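Local structure of extracellular ligand-binding receptor (Verminephrobacter eiseniae, 4M88) at residues Ser109-Gly114 against His120-Asp125; Lys126-Glu131 against Phe228-Val233; Thr146-Leu151 against Ser156-Val161; Val178-Asp183 against Pro208-Ala213. The protein probably binds an amino acid or similar small solute outside the cytoplasmic membrane and delivers it to an ABC transporter. One frame throughout, in Å; residues are numbered along the deposited sequence.

In the fold
Interaction 1 holds the first chain crossing between the two lobes, and interactions 2, 3 and 4 lie in the second lobe, packed around its mixed sheet. The crossing meets interaction 2 directly: D125 OD1 hydrogen-bonds Y232 OH at 2.6 Å, and R122 NH1 reaches S231 O at 3.1 Å. Interaction 2 then packs on interaction 3 through I129 and V161, the centres of the two interactions about 11 Å apart, and on interaction 4 through I211. Interactions 3 and 4 share neighbouring strands, T146 O accepting from V178 N at 2.7 Å. Glycerol, probably from the crystallisation liquor, lies near D125, L230 and P182. Centres of interactions 1 and 4 are about 22 Å apart.

Interaction 1: residues Ser109-Gly114 against His120-Asp125; sequences SLRTPG and HVRAGD
H120 stacks on R111 where the chain leaves strand 118-119 of the first sheet and crosses to the second lobe, an interlobe crossover of the type I periplasmic-binding-protein fold. Guanidinium and imidazole centres are 4.3 Å apart, their planes 27° from parallel, while H120 CB rests toward the rim of the same guanidinium face, 3.5 Å from R111 NH1. A water bridges H120 ND1 and R111 NH1. Next, R111 NH1 donates an almost straight bond to R122 O (2.9 Å, 172°) that lies in the guanidinium plane but approaches from above the carbonyl plane. A second water accepts from R111 NH2 and donates to R122 O, giving that oxygen two donors. The side chain of R122 is engaged elsewhere, in a salt bridge with E290. G124, the N-cap of helix 125-138, lies over the opposite guanidinium face with its CA above the centre, 3.4 Å from R111 CZ. R111 reaches this slot with CG anti to the backbone N (chi1 -179°) and a bend at chi3. Sandwiched from both faces and bonded at its edge, the group has its rotation fixed; R111 NH2 and G124 N, both donors, approach to 3.3 Å without bonding.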
# COMPACT_ATOMS: atom_id res chain seq x y z
N SER A 109 -10.52 -7.16 -4.66
CA SER A 109 -10.50 -8.34 -5.52
C SER A 109 -9.26 -9.23 -5.29
O SER A 109 -9.26 -10.40 -5.68
CB SER A 109 -10.58 -7.95 -7.00
OG SER A 109 -9.51 -7.09 -7.36
N LEU A 110 -8.22 -8.67 -4.69
CA LEU A 110 -6.99 -9.42 -4.41
C LEU A 110 -6.99 -9.99 -2.99
O LEU A 110 -6.22 -10.88 -2.65
CB LEU A 110 -5.77 -8.51 -4.60
CG LEU A 110 -5.66 -7.82 -5.96
CD1 LEU A 110 -4.44 -6.90 -5.98
CD2 LEU A 110 -5.61 -8.84 -7.09
N ARG A 111 -7.89 -9.46 -2.17
CA ARG A 111 -7.94 -9.77 -0.75
C ARG A 111 -9.07 -10.75 -0.46
O ARG A 111 -9.05 -11.50 0.54
CB ARG A 111 -8.17 -8.45 -0.01
CG ARG A 111 -8.24 -8.53 1.47
CD ARG A 111 -8.27 -7.14 2.05
NE ARG A 111 -7.00 -6.45 1.87
CZ ARG A 111 -6.34 -5.84 2.85
NH1 ARG A 111 -5.19 -5.23 2.61
NH2 ARG A 111 -6.84 -5.85 4.08
N THR A 112 -10.06 -10.77 -1.34
CA THR A 112 -11.25 -11.59 -1.14
C THR A 112 -11.52 -12.34 -2.43
O THR A 112 -11.86 -11.73 -3.45
CB THR A 112 -12.46 -10.70 -0.78
OG1 THR A 112 -12.13 -9.89 0.35
CG2 THR A 112 -13.67 -11.55 -0.45
N PRO A 113 -11.35 -13.67 -2.41
CA PRO A 113 -11.02 -14.49 -1.23
C PRO A 113 -9.56 -14.44 -0.80
O PRO A 113 -9.25 -14.91 0.30
CB PRO A 113 -11.36 -15.90 -1.70
CG PRO A 113 -11.06 -15.86 -3.17
CD PRO A 113 -11.52 -14.50 -3.61
N GLY A 114 -8.67 -13.91 -1.63
CA GLY A 114 -7.25 -13.93 -1.31
C GLY A 114 -6.71 -15.34 -1.26
O GLY A 114 -7.14 -16.22 -2.01
N HIS A 120 -2.00 -9.67 5.04
CA HIS A 120 -2.03 -8.25 4.67
C HIS A 120 -1.71 -7.37 5.87
O HIS A 120 -2.32 -7.51 6.92
CB HIS A 120 -3.41 -7.89 4.12
CG HIS A 120 -3.83 -8.77 2.99
ND1 HIS A 120 -3.41 -8.55 1.69
CD2 HIS A 120 -4.55 -9.91 2.97
CE1 HIS A 120 -3.90 -9.51 0.91
NE2 HIS A 120 -4.58 -10.35 1.67
N VAL A 121 -0.73 -6.49 5.70
CA VAL A 121 -0.31 -5.60 6.78
C VAL A 121 -1.05 -4.26 6.68
O VAL A 121 -1.36 -3.65 7.69
CB VAL A 121 1.22 -5.41 6.75
CG1 VAL A 121 1.66 -4.42 7.81
CG2 VAL A 121 1.92 -6.75 6.99
N ARG A 122 -1.32 -3.81 5.46
CA ARG A 122 -2.06 -2.56 5.29
C ARG A 122 -3.55 -2.83 5.30
O ARG A 122 -4.00 -3.91 4.90
CB ARG A 122 -1.70 -1.89 3.96
CG ARG A 122 -1.98 -2.79 2.76
CD ARG A 122 -2.05 -1.99 1.47
NE ARG A 122 -0.95 -1.04 1.40
CZ ARG A 122 -1.05 0.19 0.90
NH1 ARG A 122 0.01 0.99 0.87
NH2 ARG A 122 -2.21 0.61 0.42
N ALA A 123 -4.33 -1.84 5.75
CA ALA A 123 -5.78 -1.93 5.64
C ALA A 123 -6.15 -2.02 4.16
O ALA A 123 -5.40 -1.55 3.28
CB ALA A 123 -6.43 -0.70 6.27
N GLY A 124 -7.29 -2.63 3.87
CA GLY A 124 -7.70 -2.79 2.48
C GLY A 124 -8.28 -1.52 1.86
O GLY A 124 -8.72 -0.62 2.57
N ASP A 125 -8.26 -1.47 0.53
CA ASP A 125 -8.90 -0.40 -0.23
C ASP A 125 -10.35 -0.23 0.19
O ASP A 125 -10.86 0.90 0.21
CB ASP A 125 -8.83 -0.68 -1.74
CG ASP A 125 -7.45 -0.41 -2.32
OD1 ASP A 125 -6.53 -0.09 -1.55
OD2 ASP A 125 -7.30 -0.53 -3.57
O HOH W 1 -5.35 -5.51 6.77
O HOH W 2 -3.03 -5.81 0.80

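Interaction 2: residues Lys126-Glu131 against Phe228-Val233; sequences KQEIEE and FVLSYV
E128 lays its carboxylate alongside the backbone and side chain of S231 and against L230, joining helix 125-138 to the loop that follows strand 227-229 in the second alpha/beta lobe of the type I periplasmic-binding-protein fold. Both oxygens are used. E128 OE1 accepts from S231 N through its syn lone pair, the side facing the other oxygen, at 3.2 Å and 156°. E128 OE2 lies 2.7 Å from S231 OG, a hydroxyl that also hydrogen-bonds V253 O of strand 250-254. The N-H bond and the close hydroxyl probably limit rotation of this buried carboxylate and help to offset its charge. The side chain gets there with CG beside the backbone N and anti to the carbonyl carbon (chi1 -64°), then runs extended to the acid. L230 crosses it obliquely: L230 CB touches E128 OE1 at 3.3 Å, and L230 CD2 packs on E128 CB at 3.8 Å. Both L230 methyls also pack on I129 CG1, with L230 CD1 at 4.1 Å; I129 in turn packs on V160 and V161 of helix 152-166. The peptide N-H presented to E128 belongs to the centre of an inverse gamma turn, closed by Y232 N bonding L230 O at 2.7 Å.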
# COMPACT_ATOMS: atom_id res chain seq x y z
N LYS A 126 -11.03 -1.32 0.54
CA LYS A 126 -12.45 -1.21 0.87
C LYS A 126 -12.68 -0.35 2.10
O LYS A 126 -13.54 0.55 2.12
CB LYS A 126 -13.08 -2.59 1.05
CG LYS A 126 -14.57 -2.57 1.38
CD LYS A 126 -15.19 -3.95 1.26
CE LYS A 126 -16.61 -3.94 1.82
NZ LYS A 126 -17.34 -5.16 1.40
N GLN A 127 -11.90 -0.61 3.14
CA GLN A 127 -12.03 0.17 4.36
C GLN A 127 -11.58 1.60 4.13
O GLN A 127 -12.19 2.53 4.67
CB GLN A 127 -11.24 -0.44 5.49
CG GLN A 127 -11.65 0.13 6.84
CD GLN A 127 -10.68 -0.23 7.93
OE1 GLN A 127 -9.84 -1.11 7.77
NE2 GLN A 127 -10.80 0.46 9.06
N GLU A 128 -10.53 1.79 3.35
CA GLU A 128 -10.10 3.15 3.02
C GLU A 128 -11.18 3.93 2.26
O GLU A 128 -11.42 5.11 2.54
CB GLU A 128 -8.80 3.13 2.21
CG GLU A 128 -7.63 2.58 3.02
CD GLU A 128 -6.28 2.92 2.42
OE1 GLU A 128 -6.23 3.36 1.25
OE2 GLU A 128 -5.26 2.78 3.14
N ILE A 129 -11.81 3.28 1.29
CA ILE A 129 -12.89 3.91 0.52
C ILE A 129 -14.12 4.21 1.37
O ILE A 129 -14.76 5.27 1.21
CB ILE A 129 -13.25 3.04 -0.70
CG1 ILE A 129 -12.17 3.18 -1.78
CG2 ILE A 129 -14.60 3.43 -1.27
CD1 ILE A 129 -12.21 2.06 -2.82
N GLU A 130 -14.47 3.30 2.29
CA GLU A 130 -15.59 3.55 3.20
C GLU A 130 -15.30 4.78 4.06
O GLU A 130 -16.18 5.62 4.28
CB GLU A 130 -15.89 2.33 4.05
CG GLU A 130 -16.58 1.20 3.27
CD GLU A 130 -16.62 -0.13 4.02
OE1 GLU A 130 -15.85 -0.31 4.99
OE2 GLU A 130 -17.43 -1.00 3.63
N GLU A 131 -14.06 4.88 4.54
CA GLU A 131 -13.61 6.03 5.31
C GLU A 131 -13.67 7.33 4.50
O GLU A 131 -14.08 8.37 5.02
CB GLU A 131 -12.19 5.79 5.80
CG GLU A 131 -11.63 6.91 6.65
CD GLU A 131 -12.08 6.84 8.09
OE1 GLU A 131 -12.87 5.93 8.43
OE2 GLU A 131 -11.63 7.69 8.89
N PHE A 228 -9.46 13.21 -3.25
CA PHE A 228 -9.13 12.21 -2.24
C PHE A 228 -8.43 11.05 -2.92
O PHE A 228 -8.82 10.62 -4.01
CB PHE A 228 -10.39 11.70 -1.55
CG PHE A 228 -11.32 12.79 -1.08
CD1 PHE A 228 -10.99 13.57 0.01
CD2 PHE A 228 -12.52 13.01 -1.74
CE1 PHE A 228 -11.85 14.57 0.44
CE2 PHE A 228 -13.38 14.02 -1.32
CZ PHE A 228 -13.04 14.79 -0.23
N VAL A 229 -7.39 10.54 -2.28
CA VAL A 229 -6.66 9.42 -2.84
C VAL A 229 -6.39 8.40 -1.75
O VAL A 229 -6.40 8.73 -0.56
CB VAL A 229 -5.32 9.85 -3.47
CG1 VAL A 229 -5.55 10.90 -4.54
CG2 VAL A 229 -4.37 10.38 -2.40
N LEU A 230 -6.14 7.16 -2.15
CA LEU A 230 -5.84 6.09 -1.20
C LEU A 230 -4.35 6.03 -0.91
O LEU A 230 -3.58 6.88 -1.38
CB LEU A 230 -6.34 4.75 -1.75
CG LEU A 230 -7.81 4.72 -2.16
CD1 LEU A 230 -8.21 3.31 -2.63
CD2 LEU A 230 -8.68 5.15 -1.00
N SER A 231 -3.94 5.02 -0.14
CA SER A 231 -2.57 4.92 0.36
C SER A 231 -1.52 4.57 -0.70
O SER A 231 -0.79 3.59 -0.53
CB SER A 231 -2.50 3.87 1.46
OG SER A 231 -3.15 4.32 2.63
N TYR A 232 -1.42 5.36 -1.77
CA TYR A 232 -0.49 5.01 -2.86
C TYR A 232 0.43 6.10 -3.37
O TYR A 232 1.22 5.87 -4.30
CB TYR A 232 -1.27 4.38 -4.01
CG TYR A 232 -2.00 3.15 -3.53
CD1 TYR A 232 -1.30 2.04 -3.10
CD2 TYR A 232 -3.39 3.13 -3.45
CE1 TYR A 232 -1.95 0.93 -2.62
CE2 TYR A 232 -4.06 2.01 -2.97
CZ TYR A 232 -3.33 0.92 -2.56
OH TYR A 232 -3.98 -0.19 -2.08
N VAL A 233 0.34 7.29 -2.78
CA VAL A 233 1.21 8.39 -3.17
C VAL A 233 1.67 9.14 -1.93
O VAL A 233 1.02 9.05 -0.88
CB VAL A 233 0.49 9.38 -4.12
CG1 VAL A 233 0.21 8.73 -5.45
CG2 VAL A 233 -0.79 9.89 -3.49

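Interaction 3: residues Thr146-Leu151 against Ser156-Val161; sequences TLYQDL and SGMAVV
T146 sets its side chain against selenomethionine M158 and V161, which project from helix 156-161 onto strand 146-149. The two segments run nearly antiparallel, their axes 155° apart and 9.0 Å at closest approach. T146 CB and the selenium atom, M158 SE, meet at 3.8 Å, the two side chains passing in opposite directions; T146 OG1 lies 3.8 Å from V161 CG1. That hydroxyl is buried by the contact and finds no polar partner in the model. Two residues on, Y148 turns toward the same helix, its CG placed between the backbone N and the carbonyl carbon, and presents a ring face to M158. M158 CB stands over the ring centre in a CH-pi contact, 3.8 Å from the Y148 centroid and only 4° off the normal. The M158 chain then bends at chi2 and chi3, bringing the selenium obliquely above the CD2-CE2 side of the ring: M158 SE approaches Y148 CD2 to 3.5 Å, while sitting 40° off the ring normal, a Met-aromatic contact. M158 spans both strand residues: CB and CG lie over the Y148 ring, and the selenium touches both that ring and T146. L175 of the next strand also touches T146, M158 and V161. Such packing of a connecting helix on the strand before it is the inner face of a beta-alpha-beta crossover, here strand 143-149, helix 152-166 and strand 174-180.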
# COMPACT_ATOMS: atom_id res chain seq x y z
N THR A 146 -15.71 9.96 -9.11
CA THR A 146 -14.52 9.11 -8.98
C THR A 146 -13.83 9.02 -10.33
O THR A 146 -14.49 8.76 -11.34
CB THR A 146 -14.86 7.69 -8.53
OG1 THR A 146 -15.58 7.73 -7.29
CG2 THR A 146 -13.58 6.85 -8.36
N LEU A 147 -12.53 9.27 -10.36
CA LEU A 147 -11.72 9.05 -11.56
C LEU A 147 -10.93 7.77 -11.35
O LEU A 147 -10.18 7.68 -10.38
CB LEU A 147 -10.75 10.21 -11.75
CG LEU A 147 -9.71 10.08 -12.87
CD1 LEU A 147 -10.41 9.97 -14.23
CD2 LEU A 147 -8.75 11.26 -12.87
N TYR A 148 -11.10 6.77 -12.21
CA TYR A 148 -10.38 5.51 -11.96
C TYR A 148 -9.77 4.92 -13.22
O TYR A 148 -10.28 5.11 -14.32
CB TYR A 148 -11.29 4.48 -11.25
CG TYR A 148 -12.39 3.92 -12.12
CD1 TYR A 148 -12.27 2.65 -12.68
CD2 TYR A 148 -13.54 4.65 -12.38
CE1 TYR A 148 -13.26 2.12 -13.47
CE2 TYR A 148 -14.55 4.13 -13.18
CZ TYR A 148 -14.39 2.85 -13.71
OH TYR A 148 -15.37 2.31 -14.50
N GLN A 149 -8.64 4.24 -13.07
CA GLN A 149 -7.98 3.68 -14.26
C GLN A 149 -8.68 2.40 -14.67
O GLN A 149 -9.10 1.61 -13.82
CB GLN A 149 -6.50 3.42 -14.02
CG GLN A 149 -5.76 2.97 -15.30
CD GLN A 149 -4.29 2.68 -15.08
OE1 GLN A 149 -3.64 3.28 -14.24
NE2 GLN A 149 -3.77 1.73 -15.85
N ASP A 150 -8.79 2.20 -15.98
CA ASP A 150 -9.42 1.03 -16.57
C ASP A 150 -8.51 -0.19 -16.42
O ASP A 150 -7.81 -0.58 -17.36
CB ASP A 150 -9.75 1.30 -18.04
CG ASP A 150 -10.57 0.19 -18.67
OD1 ASP A 150 -11.03 -0.71 -17.93
OD2 ASP A 150 -10.75 0.22 -19.90
N LEU A 151 -8.54 -0.76 -15.23
CA LEU A 151 -7.71 -1.89 -14.85
C LEU A 151 -8.63 -2.72 -13.95
O LEU A 151 -9.53 -2.15 -13.34
CB LEU A 151 -6.54 -1.37 -14.02
CG LEU A 151 -5.24 -2.14 -13.98
CD1 LEU A 151 -4.72 -2.26 -15.40
CD2 LEU A 151 -4.24 -1.43 -13.09
N SER A 156 -12.50 -2.80 -9.54
CA SER A 156 -12.81 -3.32 -8.20
C SER A 156 -13.01 -2.16 -7.24
O SER A 156 -13.96 -2.16 -6.46
CB SER A 156 -11.68 -4.23 -7.69
OG SER A 156 -11.88 -4.58 -6.32
N GLY A 157 -12.11 -1.18 -7.31
CA GLY A 157 -12.25 0.03 -6.50
C GLY A 157 -13.56 0.75 -6.80
O GLY A 157 -14.26 1.17 -5.88
N MSE A 158 -13.89 0.87 -8.08
CA MSE A 158 -15.10 1.60 -8.46
C MSE A 158 -16.34 0.91 -7.91
O MSE A 158 -17.27 1.56 -7.42
CB MSE A 158 -15.19 1.71 -9.99
CG MSE A 158 -16.34 2.56 -10.47
SE MSE A 158 -16.08 4.42 -9.92
CE MSE A 158 -17.81 4.71 -9.09
N ALA A 159 -16.37 -0.42 -7.97
CA ALA A 159 -17.50 -1.17 -7.43
C ALA A 159 -17.60 -0.97 -5.93
O ALA A 159 -18.70 -0.90 -5.38
CB ALA A 159 -17.38 -2.66 -7.77
N VAL A 160 -16.45 -0.90 -5.26
CA VAL A 160 -16.45 -0.68 -3.81
C VAL A 160 -17.00 0.70 -3.48
O VAL A 160 -17.79 0.84 -2.53
CB VAL A 160 -15.03 -0.88 -3.22
CG1 VAL A 160 -14.96 -0.36 -1.80
CG2 VAL A 160 -14.66 -2.36 -3.26
N VAL A 161 -16.61 1.72 -4.25
CA VAL A 161 -17.14 3.06 -4.04
C VAL A 161 -18.65 3.06 -4.20
O VAL A 161 -19.37 3.64 -3.39
CB VAL A 161 -16.52 4.12 -5.00
CG1 VAL A 161 -17.03 5.50 -4.63
CG2 VAL A 161 -15.00 4.12 -4.89

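Interaction 4: residues Val178-Asp183 against Pro208-Ala213; sequences VKSGPD and PPFIVA
F210 pushes one edge of its ring into the turn S180-G181-P182 at the end of strand 174-180, and every contact between the two segments runs through that phenyl group. The apolar part is loose: F210 CD1 lies 4.1 Å from P182 CA, near the ring plane, and 4.5 Å from P182 CB, while F210 CE1 is 4.2 Å from S180 CB. The ring reaches the turn because F210 CG stands anti to the backbone N (chi1 -180°), carrying the phenyl group out from the first turn of helix 208-220. Two carbonyl oxygens approach the same ring carbon, F210 CE1. G181 O comes up in the ring plane, 3.8 Å from F210 CE1, where the slightly positive C-H edge probably gives a weak electrostatic attraction; S180 O approaches F210 CE1 obliquely at 4.0 Å. No hydrogen bond crosses between the segments. The polar order lies within the turn itself: S180 OG donates to G181 O at 2.8 Å, in the carbonyl plane and on a lone pair, so the oxygen that meets the phenylalanine is also tied to the end of the strand. Beyond P182, D183 serves as the N-cap of helix 184-195, its OD1 accepting from A186 N. Q149 and L187 also pack on F210, from the neighbouring strand 143-149 and from helix 184-195. The contact therefore joins the start of one helix to the outermost strand at the C-terminal ends of the parallel strands, the region that borders the interlobe cleft in periplasmic-binding-protein folds.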
# COMPACT_ATOMS: atom_id res chain seq x y z
N VAL A 178 -15.91 8.01 -13.53
CA VAL A 178 -15.35 8.24 -14.85
C VAL A 178 -14.11 7.39 -15.04
O VAL A 178 -13.14 7.52 -14.31
CB VAL A 178 -15.00 9.72 -15.04
CG1 VAL A 178 -14.36 9.93 -16.40
CG2 VAL A 178 -16.26 10.57 -14.92
N LYS A 179 -14.16 6.49 -16.02
CA LYS A 179 -13.05 5.58 -16.28
C LYS A 179 -12.07 6.26 -17.23
O LYS A 179 -12.48 7.05 -18.08
CB LYS A 179 -13.58 4.29 -16.90
CG LYS A 179 -12.59 3.14 -16.92
CD LYS A 179 -13.26 1.83 -17.34
CE LYS A 179 -13.89 1.94 -18.72
NZ LYS A 179 -14.33 0.60 -19.24
N SER A 180 -10.79 5.95 -17.10
CA SER A 180 -9.79 6.53 -18.00
C SER A 180 -8.63 5.57 -18.26
O SER A 180 -8.25 4.79 -17.39
CB SER A 180 -9.23 7.83 -17.42
OG SER A 180 -8.31 8.43 -18.32
N GLY A 181 -8.08 5.65 -19.47
CA GLY A 181 -6.82 5.00 -19.77
C GLY A 181 -5.72 5.77 -19.07
O GLY A 181 -5.93 6.90 -18.63
N PRO A 182 -4.52 5.19 -18.99
CA PRO A 182 -3.50 5.84 -18.17
C PRO A 182 -2.75 6.96 -18.89
O PRO A 182 -2.04 7.73 -18.24
CB PRO A 182 -2.56 4.68 -17.83
CG PRO A 182 -2.68 3.74 -18.99
CD PRO A 182 -4.10 3.87 -19.49
N ASP A 183 -2.91 7.06 -20.21
CA ASP A 183 -2.18 8.07 -21.00
C ASP A 183 -2.65 9.51 -20.76
O ASP A 183 -3.78 9.75 -20.32
CB ASP A 183 -2.25 7.72 -22.49
CG ASP A 183 -3.68 7.55 -22.98
OD1 ASP A 183 -4.17 8.47 -23.68
OD2 ASP A 183 -4.30 6.51 -22.68
N PRO A 208 -0.07 4.18 -8.47
CA PRO A 208 0.58 5.44 -8.12
C PRO A 208 0.81 6.45 -9.26
O PRO A 208 0.48 7.62 -9.06
CB PRO A 208 1.90 4.99 -7.50
CG PRO A 208 1.57 3.70 -6.87
CD PRO A 208 0.57 3.04 -7.78
N PRO A 209 1.36 6.03 -10.43
CA PRO A 209 1.57 7.08 -11.43
C PRO A 209 0.25 7.65 -11.99
O PRO A 209 0.21 8.81 -12.40
CB PRO A 209 2.36 6.37 -12.54
CG PRO A 209 2.03 4.92 -12.38
CD PRO A 209 1.79 4.70 -10.91
N PHE A 210 -0.81 6.83 -11.99
CA PHE A 210 -2.12 7.28 -12.42
C PHE A 210 -2.71 8.29 -11.43
O PHE A 210 -3.38 9.24 -11.82
CB PHE A 210 -3.07 6.09 -12.57
CG PHE A 210 -4.46 6.47 -13.02
CD1 PHE A 210 -4.77 6.52 -14.38
CD2 PHE A 210 -5.46 6.75 -12.09
CE1 PHE A 210 -6.05 6.86 -14.79
CE2 PHE A 210 -6.74 7.11 -12.50
CZ PHE A 210 -7.04 7.16 -13.85
N ILE A 211 -2.47 8.09 -10.15
CA ILE A 211 -2.97 9.03 -9.15
C ILE A 211 -2.32 10.40 -9.36
O ILE A 211 -3.01 11.43 -9.40
CB ILE A 211 -2.70 8.53 -7.74
CG1 ILE A 211 -3.51 7.26 -7.48
CG2 ILE A 211 -3.07 9.59 -6.72
CD1 ILE A 211 -3.02 6.48 -6.28
N VAL A 212 -1.00 10.42 -9.51
CA VAL A 212 -0.29 11.68 -9.71
C VAL A 212 -0.74 12.36 -11.01
O VAL A 212 -1.05 13.56 -11.03
CB VAL A 212 1.22 11.47 -9.70
CG1 VAL A 212 1.93 12.78 -9.95
CG2 VAL A 212 1.67 10.89 -8.36
N ALA A 213 -0.77 11.60 -12.09
CA ALA A 213 -1.18 12.14 -13.38
C ALA A 213 -2.63 12.61 -13.34
O ALA A 213 -2.97 13.62 -13.96
CB ALA A 213 -1.00 11.12 -14.47